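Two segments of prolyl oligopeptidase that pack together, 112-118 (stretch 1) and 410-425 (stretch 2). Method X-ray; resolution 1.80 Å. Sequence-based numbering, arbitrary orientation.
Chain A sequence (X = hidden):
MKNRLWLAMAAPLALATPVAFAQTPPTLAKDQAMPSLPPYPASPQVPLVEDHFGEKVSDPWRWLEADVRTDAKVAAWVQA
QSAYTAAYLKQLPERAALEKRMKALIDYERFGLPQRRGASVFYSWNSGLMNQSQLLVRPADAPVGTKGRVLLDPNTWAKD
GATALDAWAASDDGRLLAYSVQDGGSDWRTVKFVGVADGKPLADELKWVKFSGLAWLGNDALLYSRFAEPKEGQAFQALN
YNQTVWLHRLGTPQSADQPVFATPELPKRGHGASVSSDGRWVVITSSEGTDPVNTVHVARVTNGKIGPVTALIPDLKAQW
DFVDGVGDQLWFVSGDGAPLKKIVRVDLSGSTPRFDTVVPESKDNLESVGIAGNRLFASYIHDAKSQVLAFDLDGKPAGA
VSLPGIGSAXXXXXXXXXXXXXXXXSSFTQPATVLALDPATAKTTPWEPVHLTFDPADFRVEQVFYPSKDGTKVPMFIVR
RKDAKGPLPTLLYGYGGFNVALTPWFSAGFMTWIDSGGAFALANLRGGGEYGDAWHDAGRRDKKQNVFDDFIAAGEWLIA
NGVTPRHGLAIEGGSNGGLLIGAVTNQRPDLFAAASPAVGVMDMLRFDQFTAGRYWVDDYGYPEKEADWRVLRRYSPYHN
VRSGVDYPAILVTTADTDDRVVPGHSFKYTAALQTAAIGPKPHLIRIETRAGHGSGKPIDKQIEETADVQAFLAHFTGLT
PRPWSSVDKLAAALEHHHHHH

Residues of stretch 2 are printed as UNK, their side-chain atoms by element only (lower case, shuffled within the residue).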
# COMPACT_ATOMS: atom_id res chain seq x y z
N GLY A 112 3.54 -7.10 -15.47
CA GLY A 112 3.97 -5.72 -15.29
C GLY A 112 3.46 -4.82 -16.38
O GLY A 112 3.00 -5.28 -17.43
N LEU A 113 3.54 -3.51 -16.18
CA LEU A 113 3.19 -2.57 -17.20
C LEU A 113 4.18 -2.74 -18.35
O LEU A 113 5.40 -2.73 -18.13
CB LEU A 113 3.23 -1.12 -16.69
CG LEU A 113 2.14 -0.64 -15.71
CD1 LEU A 113 2.67 0.52 -14.86
CD2 LEU A 113 0.82 -0.25 -16.46
N PRO A 114 3.66 -2.85 -19.56
CA PRO A 114 4.50 -3.02 -20.73
C PRO A 114 5.14 -1.76 -21.29
O PRO A 114 4.57 -0.67 -21.19
CB PRO A 114 3.55 -3.63 -21.73
CG PRO A 114 2.25 -3.24 -21.34
CD PRO A 114 2.23 -3.01 -19.88
N GLN A 115 6.32 -1.92 -21.87
CA GLN A 115 7.06 -0.85 -22.54
C GLN A 115 7.18 -1.23 -24.00
O GLN A 115 7.70 -2.30 -24.32
CB GLN A 115 8.44 -0.66 -21.92
CG GLN A 115 8.42 -0.18 -20.50
CD GLN A 115 7.87 1.24 -20.37
OE1 GLN A 115 7.97 2.06 -21.30
NE2 GLN A 115 7.31 1.55 -19.21
N ARG A 116 6.68 -0.38 -24.88
CA ARG A 116 6.82 -0.58 -26.34
C ARG A 116 8.00 0.24 -26.86
O ARG A 116 8.08 1.44 -26.60
CB ARG A 116 5.54 -0.15 -27.02
CG ARG A 116 4.35 -1.03 -26.65
CD ARG A 116 2.96 -0.50 -27.13
NE ARG A 116 2.06 -1.64 -27.25
CZ ARG A 116 1.76 -2.28 -28.38
NH1 ARG A 116 2.22 -1.87 -29.56
NH2 ARG A 116 0.93 -3.32 -28.32
N ARG A 117 8.96 -0.42 -27.51
CA ARG A 117 10.05 0.28 -28.18
C ARG A 117 10.28 -0.44 -29.51
O ARG A 117 10.40 -1.66 -29.57
CB ARG A 117 11.33 0.31 -27.36
CG ARG A 117 11.26 0.95 -25.99
CD ARG A 117 11.05 2.49 -26.01
NE ARG A 117 11.16 2.96 -24.65
CZ ARG A 117 10.16 2.95 -23.79
NH1 ARG A 117 8.94 2.61 -24.19
NH2 ARG A 117 10.36 3.37 -22.56
N GLY A 118 10.34 0.34 -30.59
CA GLY A 118 10.53 -0.21 -31.92
C GLY A 118 9.47 -1.21 -32.30
O GLY A 118 8.28 -0.92 -32.23
N UNK A 410 -2.13 2.84 -10.03
CA UNK A 410 -0.71 3.07 -9.85
C UNK A 410 -0.19 3.65 -11.13
O UNK A 410 -0.61 4.74 -11.55
o UNK A 410 -0.73 1.32 -8.28
c UNK A 410 -0.04 1.79 -9.42
N UNK A 411 0.74 3.01 -11.74
CA UNK A 411 1.47 3.65 -12.79
C UNK A 411 0.74 3.70 -14.12
O UNK A 411 -0.33 3.07 -14.36
N UNK A 412 1.37 4.43 -14.99
CA UNK A 412 0.98 4.57 -16.38
C UNK A 412 2.21 4.22 -17.21
O UNK A 412 3.33 4.54 -16.81
c UNK A 412 0.48 7.61 -18.58
c UNK A 412 0.03 6.27 -18.05
c UNK A 412 0.60 5.99 -16.66
c UNK A 412 -1.46 6.22 -17.96
N UNK A 413 2.01 3.54 -18.33
CA UNK A 413 3.06 3.39 -19.30
C UNK A 413 2.50 3.79 -20.66
O UNK A 413 1.28 3.71 -20.93
c UNK A 413 3.65 1.98 -19.28
o UNK A 413 2.78 0.96 -19.77
N UNK A 414 3.39 4.32 -21.46
CA UNK A 414 3.05 4.83 -22.78
C UNK A 414 4.03 5.94 -23.10
O UNK A 414 4.89 6.29 -22.30
N UNK A 415 3.95 6.41 -24.32
CA UNK A 415 4.89 7.39 -24.84
C UNK A 415 4.08 8.45 -25.62
O UNK A 415 3.03 8.15 -26.21
n UNK A 415 6.87 4.31 -27.30
c UNK A 415 5.82 6.69 -25.84
c UNK A 415 6.83 5.75 -25.26
n UNK A 415 6.51 3.20 -29.32
c UNK A 415 7.30 3.91 -28.51
c UNK A 415 7.68 5.09 -26.34
n UNK A 415 8.53 4.22 -28.91
N UNK A 416 4.60 9.66 -25.67
CA UNK A 416 4.02 10.67 -26.54
C UNK A 416 4.03 10.17 -27.98
O UNK A 416 4.97 9.55 -28.41
c UNK A 416 5.67 11.66 -25.18
c UNK A 416 5.78 10.17 -24.94
c UNK A 416 4.98 11.85 -26.39
N UNK A 417 2.96 10.39 -28.71
CA UNK A 417 2.89 9.94 -30.09
C UNK A 417 2.50 8.47 -30.27
O UNK A 417 2.32 8.07 -31.38
N UNK A 418 2.44 7.69 -29.19
CA UNK A 418 2.04 6.28 -29.23
C UNK A 418 0.55 6.17 -28.85
O UNK A 418 0.14 6.71 -27.81
o UNK A 418 3.76 3.26 -27.99
c UNK A 418 2.82 4.01 -28.37
o UNK A 418 1.77 3.49 -28.83
c UNK A 418 2.93 5.51 -28.24
N UNK A 419 -0.24 5.43 -29.62
CA UNK A 419 -1.67 5.27 -29.34
C UNK A 419 -1.99 4.19 -28.30
O UNK A 419 -3.12 4.10 -27.87
c UNK A 419 -2.52 3.50 -32.68
c UNK A 419 -2.36 1.94 -34.59
n UNK A 419 -3.29 2.62 -35.26
c UNK A 419 -2.41 4.96 -30.64
n UNK A 419 -1.82 0.86 -35.15
n UNK A 419 -1.97 2.33 -33.37
c UNK A 419 -2.19 3.56 -31.21
N UNK A 420 -1.01 3.38 -27.90
CA UNK A 420 -1.20 2.31 -26.92
C UNK A 420 -0.62 2.81 -25.61
O UNK A 420 0.57 3.18 -25.53
n UNK A 420 -1.47 -0.32 -30.62
c UNK A 420 -0.48 1.03 -27.36
n UNK A 420 -2.39 0.14 -28.73
c UNK A 420 -2.62 -0.31 -29.96
c UNK A 420 -1.05 0.43 -28.60
c UNK A 420 -0.48 0.16 -29.80
N UNK A 421 -1.48 2.93 -24.62
CA UNK A 421 -1.04 3.20 -23.25
C UNK A 421 -1.61 2.15 -22.29
O UNK A 421 -2.44 1.34 -22.67
c UNK A 421 -1.45 4.60 -22.84
N UNK A 422 -1.13 2.16 -21.06
CA UNK A 422 -1.46 1.13 -20.05
C UNK A 422 -1.53 1.80 -18.69
O UNK A 422 -0.79 2.75 -18.43
c UNK A 422 -0.11 -1.48 -24.06
c UNK A 422 -0.24 -0.55 -21.41
c UNK A 422 -0.39 0.04 -20.04
c UNK A 422 -0.98 -2.09 -23.16
c UNK A 422 0.62 0.04 -22.35
c UNK A 422 0.71 -0.42 -23.65
o UNK A 422 -0.02 -1.92 -25.35
c UNK A 422 -1.06 -1.58 -21.84
N UNK A 423 -2.41 1.30 -17.84
CA UNK A 423 -2.64 1.83 -16.49
C UNK A 423 -2.76 0.65 -15.54
O UNK A 423 -3.47 -0.31 -15.83
c UNK A 423 -5.69 4.21 -15.70
c UNK A 423 -3.96 2.65 -16.51
c UNK A 423 -4.49 3.37 -15.30
c UNK A 423 -3.46 4.36 -14.83
N UNK A 424 -2.09 0.71 -14.40
CA UNK A 424 -2.18 -0.32 -13.38
C UNK A 424 -3.32 0.02 -12.40
O UNK A 424 -3.41 1.13 -11.90
o UNK A 424 -0.94 -1.45 -11.67
c UNK A 424 -0.83 -0.45 -12.67
N UNK A 425 -4.20 -0.95 -12.15
CA UNK A 425 -5.43 -0.73 -11.36
C UNK A 425 -5.57 -1.86 -10.34
O UNK A 425 -5.40 -3.07 -10.67
c UNK A 425 -9.95 -1.53 -10.65
c UNK A 425 -9.57 0.81 -10.49
c UNK A 425 -10.38 -0.31 -10.25
c UNK A 425 -8.35 0.67 -11.12
c UNK A 425 -6.62 -0.68 -12.27
c UNK A 425 -8.72 -1.65 -11.33
c UNK A 425 -7.93 -0.55 -11.56
O HOH W 1 6.57 3.74 -17.60
O HOH W 2 10.61 3.20 -30.83
O HOH W 3 7.64 1.91 -32.02

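Position 410 carries one carbon and then one oxygen, its CB no nearer than 6.2 Å to L113 CD1: S410. Position 411 has no side-chain atoms and is G411; its C lies 3.8 Å from L113 CD1, and an ideal CB would sit 3.1 Å from that same methyl, so the leucine packs where a side chain would begin. Position 412 has four carbons forked at the second, pointing away: L412. At 413 a carbon bears one oxygen, 2.8 Å from P114 O. This is S413, and OG donates a hydrogen bond to that carbonyl.

Position 414 lacks side-chain atoms: G414. Its phi/psi of 151/173 would jam a CB against the preceding carbonyl O, and a CB would also crowd the CB of position 421. Position 415 shows three carbons, a nitrogen, and a carbon carrying two more nitrogens, the pattern of R415. R116 O lies over one face of its guanidinium; the 3.2 Å from R116 O to R415 NE is therefore no hydrogen bond, the angle being poor. At 416 three carbons close a ring onto the backbone N, giving P416, and 417, without side chain at phi 82°, is G417.

Position 418 has two carbons, the second with two oxygens, one of them 3.9 Å from R116 CD: D418. Its OD2 forms a salt bridge with R415 NH2 at 3.1 Å, across a type II turn. Position 419 repeats the arginine pattern but does not reach stretch 1: R419. Position 420, one carbon and a five-membered ring of three carbons and two nitrogens, is H420; its CD2 lies 3.4 Å from R116 NH1, over the guanidinium face.

The single carbon at 421 points away: A421. Position 422 has a carbon, a six-carbon ring and one oxygen, 2.8 Å from R116 NE, hence Y422. Four carbons forked at the second, again directed away, make 423 L423. One carbon and one oxygen at 424 make S424, whose CB is 4.1 Å from L113 CD2. The unsubstituted six-carbon ring at 425, out of reach, is F425.

Y422 is one centre of the contact, alongside the S413 OG bond to P114 O. P114 CG stands 3.6 Å from its ring centroid, 7° off the normal, R116 NE donates to Y422 OH near the ring plane, and L113 CD2 lies 3.8 Å from Y422 CB. Hydrogen bonds S413 N to Y422 O and Y422 N to S413 O, both 2.9 Å, pair these two residues. Waters extend the contact: one accepts from both G118 N (2.9 Å) and R415 NH1 (3.0 Å).

Stretch 2 410-425: SGLSGRPGDRHAYLSF
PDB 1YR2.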